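Local coordinates for possible substrate binding protein of ABC transporter system (Rhodopseudomonas palustris, PDB 3N0X) that probably binds branched-chain amino acids or related ligands and delivers them to an ABC transporter for uptake, as other members of the leucine-binding protein family do, at residues V270-H273 with Q274-F277; K218-D221 with M222-R226. One frame throughout, in Å; residues are numbered along the deposited sequence. Where two conformers were deposited one is given.

From the N terminus, the chain first meets contact 2, where helix 215-221 ends at D223 and a short 3-10 segment begins at P224, on the way from strand 202-207 to strand 229-233 of the four-stranded parallel sheet. Contact 1 follows within the single helix 264-277, one turn to the next, and there the helix lies against helix 18-35 beside the other sheet. Proteins of this family are built from two lobes, and the two contacts illustrate how a helix in each is held locally. Neither closes a long loop. They stand in series, neither nested nor crossed, and the nearest atoms of contact 1 and contact 2 are about 27 Å apart.

Contact 1. Residues V270-H273 with Q274-F277; sequences VTEH and QKRF
E272 and R276, one helical turn apart, form a salt bridge in which R276 NE gives its hydrogen to E272 OE2 at 2.7 Å. The oxygen sits near the guanidinium plane and is met on its anti side, although the carboxylate and guanidinium planes are inclined at 62°. E272 was modelled in two conformers and the bond belongs to the one given, so its close geometry is less certain. R276 NH2 reaches further, to a second acid, E33, so the arginine probably draws two negative charges together. The aliphatic chain of K275 passes beside the carboxylate, its CD lying 3.8 Å from E272 OE2.

Beneath the side chains runs the regular i to i+4 ladder, with Q274 N on V270 O, K275 N on T271 O, R276 N on E272 O and F277 N on H273 O, each at 3.0 Å.

The packing centres on H273 and F277, an edge-to-face pair with ring centroids 4.8 Å apart and planes at 66°. With CG anti to the backbone N (chi1 -163°), the imidazole stands out from the helix, where F277 can bring CD2 over the middle of its face, 3.6 Å from H273 NE2. H273 ND1 is bonded to A279 O just past the helix end.

E272, H273 and R276 all rest on M30, and F277 meets T26, setting this last part of helix 264-277 against helix 18-35.

Contact 2. Residues K218-D221 with M222-R226; sequences KLQD and MDPKR
L219 and M222 meet where helix 215-221 gives way to a turn, and the backbone bonds change accordingly. M222 N donates to L219 O at 2.9 Å and D223 N to Q220 O at 3.0 Å, both i to i+3 pairs of the 3-10 kind, with each donor standing above the plane of its carbonyl. D223 then takes a positive phi of 65°, which carries the chain off the helix.

Side-chain polar bonds hold the turn itself. R226, modelled in two conformers, reaches back in one of them and grips M222 O side-on with NE and NH2, both at 3.2 Å. A water accepts from K225 N and donates to D223 OD1 at 2.9 Å; its bond to Q220 OE1 is weak. The polar ends of the helical residues lead outward, D221 to R246 in a salt bridge and K218 to the carbonyls of G213 and T183.

Among the packing contacts, M222 is a selenomethionine whose CG, anti to the carbonyl carbon (chi1 -63°), lies beside the backbone N and so comes 3.5 Å from K218 O; its SE is 4.3 Å from L219 CD2. P224 turns its ring back on the helix end: CD is 3.4 Å from L219 O and 3.7 Å from Q220 OE1. Beyond the turn it also touches I229 and L231 of strand 229-233 and F193 of helix 186-196. With an alanine here, the loss of CG and CD is likely to leave L219 O and Q220 OE1 without the ring packed against them, and to free the backbone after D223.

A helix finished by 3-10 bonds, a residue of positive phi and a proline is a recognised way of stopping a helix. Here P224 begins a short 3-10 segment on the way to strand 229-233, completing the beta-alpha-beta crossover begun at strand 202-207.

Contact 1. Residues V270-H273 with Q274-F277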
loop_
_atom_site.group_PDB
_atom_site.type_symbol
_atom_site.label_atom_id
_atom_site.label_comp_id
_atom_site.label_asym_id
_atom_site.label_seq_id
_atom_site.Cartn_x
_atom_site.Cartn_y
_atom_site.Cartn_z
ATOM N N VAL A 270 1.377 -17.850 2.914
ATOM C CA VAL A 270 -0.036 -18.185 2.975
ATOM C C VAL A 270 -0.247 -19.502 3.732
ATOM O O VAL A 270 -1.085 -19.608 4.645
ATOM C CB VAL A 270 -0.706 -18.180 1.590
ATOM C CG1 VAL A 270 -2.147 -18.754 1.746
ATOM C CG2 VAL A 270 -0.736 -16.765 1.020
ATOM N N THR A 271 0.513 -20.525 3.384
ATOM C CA THR A 271 0.333 -21.827 4.003
ATOM C C THR A 271 0.638 -21.810 5.492
ATOM O O THR A 271 -0.144 -22.312 6.336
ATOM C CB THR A 271 1.197 -22.847 3.296
ATOM O OG1 THR A 271 0.755 -22.952 1.937
ATOM C CG2 THR A 271 1.094 -24.223 3.968
ATOM N N GLU A 272 1.748 -21.178 5.853
ATOM C CA GLU A 272 2.157 -21.166 7.243
ATOM C C GLU A 272 1.297 -20.247 8.084
ATOM O O GLU A 272 1.033 -20.522 9.243
ATOM C CB GLU A 272 3.632 -20.779 7.326
ATOM C CG GLU A 272 4.255 -21.129 8.626
ATOM C CD GLU A 272 4.207 -22.628 8.983
ATOM O OE1 GLU A 272 4.444 -23.489 8.108
ATOM O OE2 GLU A 272 3.946 -22.917 10.156
ATOM N N HIS A 273 0.870 -19.128 7.503
ATOM C CA HIS A 273 0.000 -18.196 8.215
ATOM C C HIS A 273 -1.317 -18.885 8.518
ATOM O O HIS A 273 -1.864 -18.762 9.619
ATOM C CB HIS A 273 -0.199 -16.911 7.404
ATOM C CG HIS A 273 -0.738 -15.750 8.196
ATOM N ND1 HIS A 273 -2.074 -15.628 8.521
ATOM C CD2 HIS A 273 -0.120 -14.659 8.731
ATOM C CE1 HIS A 273 -2.259 -14.505 9.199
ATOM N NE2 HIS A 273 -1.096 -13.893 9.343
ATOM N N GLN A 274 -1.825 -19.659 7.578
ATOM C CA GLN A 274 -3.100 -20.367 7.820
ATOM C C GLN A 274 -2.924 -21.432 8.879
ATOM O O GLN A 274 -3.798 -21.601 9.740
ATOM C CB GLN A 274 -3.683 -20.973 6.537
ATOM C CG GLN A 274 -5.167 -21.458 6.707
ATOM C CD GLN A 274 -6.174 -20.318 6.711
ATOM O OE1 GLN A 274 -5.920 -19.240 6.171
ATOM N NE2 GLN A 274 -7.333 -20.557 7.342
ATOM N N LYS A 275 -1.797 -22.141 8.863
ATOM C CA LYS A 275 -1.534 -23.194 9.870
ATOM C C LYS A 275 -1.418 -22.611 11.291
ATOM O O LYS A 275 -1.952 -23.189 12.257
ATOM C CB LYS A 275 -0.247 -23.940 9.531
ATOM C CG LYS A 275 0.142 -24.990 10.536
ATOM C CD LYS A 275 1.368 -25.764 10.110
ATOM C CE LYS A 275 1.770 -26.795 11.175
ATOM N NZ LYS A 275 2.978 -27.595 10.700
ATOM N N ARG A 276 -0.729 -21.476 11.427
ATOM C CA ARG A 276 -0.469 -20.873 12.727
ATOM C C ARG A 276 -1.640 -20.106 13.322
ATOM O O ARG A 276 -1.816 -20.103 14.552
ATOM C CB ARG A 276 0.764 -19.951 12.630
ATOM C CG ARG A 276 2.016 -20.721 12.317
ATOM C CD ARG A 276 3.261 -19.817 12.067
ATOM N NE ARG A 276 4.353 -20.624 11.486
ATOM C CZ ARG A 276 5.591 -20.174 11.256
ATOM N NH1 ARG A 276 5.933 -18.948 11.597
ATOM N NH2 ARG A 276 6.489 -20.985 10.704
ATOM N N PHE A 277 -2.410 -19.442 12.460
ATOM C CA PHE A 277 -3.402 -18.446 12.854
ATOM C C PHE A 277 -4.831 -18.729 12.350
ATOM O O PHE A 277 -5.774 -18.024 12.734
ATOM C CB PHE A 277 -2.934 -17.056 12.421
ATOM C CG PHE A 277 -1.517 -16.759 12.820
ATOM C CD1 PHE A 277 -1.118 -16.829 14.161
ATOM C CD2 PHE A 277 -0.574 -16.434 11.888
ATOM C CE1 PHE A 277 0.221 -16.590 14.524
ATOM C CE2 PHE A 277 0.740 -16.190 12.254
ATOM C CZ PHE A 277 1.134 -16.260 13.557
#

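Contact 2. Residues K218-D221 with M222-R226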
loop_
_atom_site.group_PDB
_atom_site.type_symbol
_atom_site.label_atom_id
_atom_site.label_comp_id
_atom_site.label_asym_id
_atom_site.label_seq_id
_atom_site.Cartn_x
_atom_site.Cartn_y
_atom_site.Cartn_z
ATOM N N LYS A 218 -23.957 2.885 -1.754
ATOM C CA LYS A 218 -24.960 3.876 -2.029
ATOM C C LYS A 218 -25.141 4.196 -3.501
ATOM O O LYS A 218 -26.262 4.390 -3.970
ATOM C CB LYS A 218 -24.706 5.136 -1.190
ATOM C CG LYS A 218 -24.889 4.839 0.319
ATOM C CD LYS A 218 -24.442 5.985 1.180
ATOM C CE LYS A 218 -24.762 5.723 2.680
ATOM N NZ LYS A 218 -23.932 6.606 3.550
ATOM N N LEU A 219 -24.057 4.182 -4.265
ATOM C CA LEU A 219 -24.187 4.333 -5.716
ATOM C C LEU A 219 -24.824 3.060 -6.331
ATOM O O LEU A 219 -25.685 3.180 -7.204
ATOM C CB LEU A 219 -22.827 4.587 -6.388
ATOM C CG LEU A 219 -22.223 5.960 -6.140
ATOM C CD1 LEU A 219 -20.776 6.001 -6.633
ATOM C CD2 LEU A 219 -23.103 7.055 -6.767
ATOM N N GLN A 220 -24.373 1.890 -5.885
ATOM C CA GLN A 220 -24.937 0.607 -6.355
ATOM C C GLN A 220 -26.453 0.544 -6.087
ATOM O O GLN A 220 -27.217 0.018 -6.921
ATOM C CB GLN A 220 -24.208 -0.581 -5.704
ATOM C CG GLN A 220 -24.618 -1.977 -6.207
ATOM C CD GLN A 220 -24.082 -2.304 -7.598
ATOM O OE1 GLN A 220 -24.297 -1.555 -8.553
ATOM N NE2 GLN A 220 -23.387 -3.436 -7.714
ATOM N N ASP A 221 -26.900 1.099 -4.954
ATOM C CA ASP A 221 -28.322 1.113 -4.619
ATOM C C ASP A 221 -29.129 1.937 -5.635
ATOM O O ASP A 221 -30.336 1.724 -5.801
ATOM C CB ASP A 221 -28.589 1.689 -3.192
ATOM C CG ASP A 221 -28.133 0.774 -2.062
ATOM O OD1 ASP A 221 -28.056 -0.448 -2.258
ATOM O OD2 ASP A 221 -27.843 1.312 -0.954
HETATM N N MSE A 222 -28.481 2.889 -6.312
HETATM C CA MSE A 222 -29.141 3.703 -7.344
HETATM C C MSE A 222 -29.183 3.021 -8.724
HETATM O O MSE A 222 -29.695 3.595 -9.654
HETATM C CB MSE A 222 -28.462 5.079 -7.478
HETATM C CG MSE A 222 -28.572 5.907 -6.197
HETATM SE SE MSE A 222 -27.358 7.465 -6.199
HETATM C CE MSE A 222 -28.203 8.455 -7.409
ATOM N N ASP A 223 -28.628 1.817 -8.828
ATOM C CA ASP A 223 -28.751 0.976 -10.028
ATOM C C ASP A 223 -28.086 1.580 -11.255
ATOM O O ASP A 223 -28.749 1.879 -12.241
ATOM C CB ASP A 223 -30.258 0.722 -10.314
ATOM C CG ASP A 223 -30.499 -0.407 -11.340
ATOM O OD1 ASP A 223 -29.516 -1.090 -11.680
ATOM O OD2 ASP A 223 -31.659 -0.609 -11.806
ATOM N N PRO A 224 -26.754 1.732 -11.199
ATOM C CA PRO A 224 -26.021 2.251 -12.353
ATOM C C PRO A 224 -26.131 1.395 -13.616
ATOM O O PRO A 224 -26.012 1.936 -14.729
ATOM C CB PRO A 224 -24.563 2.313 -11.866
ATOM C CG PRO A 224 -24.509 1.389 -10.719
ATOM C CD PRO A 224 -25.882 1.360 -10.085
ATOM N N LYS A 225 -26.363 0.091 -13.456
ATOM C CA LYS A 225 -26.489 -0.796 -14.602
ATOM C C LYS A 225 -27.617 -0.384 -15.534
ATOM O O LYS A 225 -27.534 -0.641 -16.744
ATOM C CB LYS A 225 -26.642 -2.259 -14.171
ATOM C CG LYS A 225 -26.619 -3.284 -15.321
ATOM N N ARG A 226 -28.646 0.298 -15.019
ATOM C CA ARG A 226 -29.734 0.732 -15.892
ATOM C C ARG A 226 -29.277 1.770 -16.928
ATOM O O ARG A 226 -29.916 1.950 -17.975
ATOM C CB ARG A 226 -30.912 1.250 -15.080
ATOM C CG ARG A 226 -30.660 2.565 -14.466
ATOM C CD ARG A 226 -31.689 2.914 -13.414
ATOM N NE ARG A 226 -31.151 3.888 -12.470
ATOM C CZ ARG A 226 -31.495 5.182 -12.394
ATOM N NH1 ARG A 226 -32.399 5.720 -13.226
ATOM N NH2 ARG A 226 -30.920 5.954 -11.464
HETATM O O HOH W 1 -26.780 -1.650 -10.993
#